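Local coordinates for multicopper oxidase (Arthrobacter sp. FB24, PDB 3GDC), which probably oxidises phenolic substrates at a copper site and passes the electrons to a copper cluster that reduces dioxygen to water, as in laccases, at residues G171-T174 against D178-E181. Residues are numbered along the deposited sequence; the frame is centred on the assembly and turned at random.
Sequences GYNT and DDNE. With CA (calcium ion), chain H.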
ATOM      1  N   GLY A 171     -15.185  -5.129   7.933  1.00 15.74           N
ATOM      2  CA  GLY A 171     -14.939  -6.403   8.598  1.00 16.54           C
ATOM      3  C   GLY A 171     -15.806  -6.488   9.830  1.00 16.81           C
ATOM      4  O   GLY A 171     -16.225  -5.464  10.387  1.00 16.66           O
ATOM      5  N   TYR A 172     -16.074  -7.717  10.260  1.00 16.87           N
ATOM      6  CA  TYR A 172     -16.862  -7.956  11.455  1.00 17.21           C
ATOM      7  C   TYR A 172     -16.072  -8.796  12.434  1.00 17.91           C
ATOM      8  O   TYR A 172     -15.681  -9.921  12.121  1.00 16.68           O
ATOM      9  CB  TYR A 172     -18.186  -8.648  11.123  1.00 18.00           C
ATOM     10  CG  TYR A 172     -19.121  -7.771  10.319  1.00 17.99           C
ATOM     11  CD1 TYR A 172     -19.770  -6.684  10.917  1.00 18.62           C
ATOM     12  CD2 TYR A 172     -19.326  -8.004   8.963  1.00 18.70           C
ATOM     13  CE1 TYR A 172     -20.617  -5.863  10.184  1.00 18.05           C
ATOM     14  CE2 TYR A 172     -20.176  -7.187   8.212  1.00 17.89           C
ATOM     15  CZ  TYR A 172     -20.816  -6.115   8.842  1.00 18.22           C
ATOM     16  OH  TYR A 172     -21.642  -5.286   8.134  1.00 17.61           O
ATOM     17  N   ASN A 173     -15.820  -8.201  13.595  1.00 18.18           N
ATOM     18  CA  ASN A 173     -15.167  -8.855  14.714  1.00 19.32           C
ATOM     19  C   ASN A 173     -16.261  -9.367  15.645  1.00 19.99           C
ATOM     20  O   ASN A 173     -16.845  -8.606  16.430  1.00 20.39           O
ATOM     21  CB  ASN A 173     -14.236  -7.858  15.418  1.00 19.08           C
ATOM     22  CG  ASN A 173     -13.477  -8.474  16.586  1.00 20.38           C
ATOM     23  OD1 ASN A 173     -13.683  -9.641  16.942  1.00 19.03           O
ATOM     24  ND2 ASN A 173     -12.591  -7.688  17.185  1.00 21.26           N
ATOM     25  N   THR A 174     -16.559 -10.656  15.533  1.00 21.12           N
ATOM     26  CA  THR A 174     -17.707 -11.235  16.228  1.00 22.88           C
ATOM     27  C   THR A 174     -17.363 -11.889  17.576  1.00 24.17           C
ATOM     28  O   THR A 174     -18.237 -12.020  18.429  1.00 24.94           O
ATOM     29  CB  THR A 174     -18.445 -12.254  15.338  1.00 23.05           C
ATOM     30  OG1 THR A 174     -17.570 -13.348  15.051  1.00 23.08           O
ATOM     31  CG2 THR A 174     -18.874 -11.612  14.014  1.00 23.28           C
ATOM     32  N   ASP A 178      -8.380  -9.252  18.398  1.00 29.83           N
ATOM     33  CA  ASP A 178      -7.901  -8.235  17.467  1.00 29.77           C
ATOM     34  C   ASP A 178      -8.035  -8.700  16.023  1.00 28.29           C
ATOM     35  O   ASP A 178      -7.293  -8.254  15.145  1.00 28.15           O
ATOM     36  CB  ASP A 178      -6.438  -7.888  17.784  1.00 30.46           C
ATOM     37  CG  ASP A 178      -5.460  -9.009  17.401  1.00 33.10           C
ATOM     38  OD1 ASP A 178      -5.850 -10.203  17.404  1.00 36.41           O
ATOM     39  OD2 ASP A 178      -4.287  -8.688  17.095  1.00 36.50           O
ATOM     40  N   ASP A 179      -8.986  -9.600  15.786  1.00 27.04           N
ATOM     41  CA  ASP A 179      -9.161 -10.212  14.474  1.00 25.50           C
ATOM     42  C   ASP A 179     -10.601 -10.174  13.985  1.00 23.68           C
ATOM     43  O   ASP A 179     -11.541 -10.168  14.781  1.00 22.84           O
ATOM     44  CB  ASP A 179      -8.632 -11.661  14.463  1.00 26.34           C
ATOM     45  CG  ASP A 179      -9.296 -12.566  15.511  1.00 27.62           C
ATOM     46  OD1 ASP A 179     -10.059 -12.093  16.390  1.00 28.26           O
ATOM     47  OD2 ASP A 179      -9.043 -13.793  15.451  1.00 30.41           O
ATOM     48  N   ASN A 180     -10.758 -10.140  12.669  1.00 21.98           N
ATOM     49  CA  ASN A 180     -12.072 -10.209  12.041  1.00 20.81           C
ATOM     50  C   ASN A 180     -12.447 -11.641  11.711  1.00 20.09           C
ATOM     51  O   ASN A 180     -11.575 -12.448  11.383  1.00 20.56           O
ATOM     52  CB  ASN A 180     -12.075  -9.383  10.764  1.00 20.70           C
ATOM     53  CG  ASN A 180     -11.922  -7.900  11.043  1.00 20.26           C
ATOM     54  OD1 ASN A 180     -11.009  -7.248  10.532  1.00 21.72           O
ATOM     55  ND2 ASN A 180     -12.805  -7.370  11.877  1.00 18.75           N
ATOM     56  N   GLU A 181     -13.739 -11.934  11.767  1.00 19.10           N
ATOM     57  CA  GLU A 181     -14.267 -13.266  11.439  1.00 19.02           C
ATOM     58  C   GLU A 181     -14.978 -13.272  10.089  1.00 18.70           C
ATOM     59  O   GLU A 181     -15.026 -14.305   9.395  1.00 19.03           O
ATOM     60  CB  GLU A 181     -15.208 -13.746  12.549  1.00 19.00           C
ATOM     61  CG  GLU A 181     -14.492 -14.253  13.808  1.00 20.20           C
ATOM     62  CD  GLU A 181     -13.698 -13.184  14.534  1.00 22.08           C
ATOM     63  OE1 GLU A 181     -14.308 -12.197  14.996  1.00 22.36           O
ATOM     64  OE2 GLU A 181     -12.456 -13.331  14.671  1.00 22.75           O
TER
HETATM   65 CA    CA H 401     -12.359 -11.629  16.535  1.00 24.63          CA
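Asn173 and Glu181 reach the same calcium ion from the two arms of a short loop, and Asp179 joins them with two of its oxygens. Glu181 binds through both carboxylate oxygens, OE1 and OE2 each 2.5 Å from the calcium ion, a bidentate grip suited to a large, hard cation. Its chain is bent at chi2 (64°), which brings the carboxylate back toward the 171-174 arm. Asn173 offers a neutral ligand, OD1, 2.4 Å from the calcium ion. Asp179 gives its backbone O and, through a side chain curled back over its own main chain (chi1 58°), OD1 as well. Asp175 and Gly176, in the turn between the arms, complete the site with one oxygen each. Such close-set oxygens, with Asn173 OD1 only 3.1 Å from Asp179 O, would probably repel one another without the cation.

A second shell holds these ligands in place. Thr174 N donates to Glu181 OE1 at 2.8 Å, meeting it nearly along the C-O axis although the hydrogen bond is bent (N-H...O 141°); its short, beta-branched side chain lets OG1 lie against Glu181 CG and add a weak bond to the same oxygen. The amide of Asn173 is fixed at its other end by Gly177 O, which accepts from ND2. Glu181 N to Tyr172 O, 2.8 Å and nearly straight, ties the bases of the arms.

This calcium-binding beta hairpin of the second cupredoxin-like domain, apart from the copper sites, leads from strand 163-172 to antiparallel strand 182-185. The ring of Tyr172 meets Phe54 edge-to-face and touches Ile48 of strand 33-49.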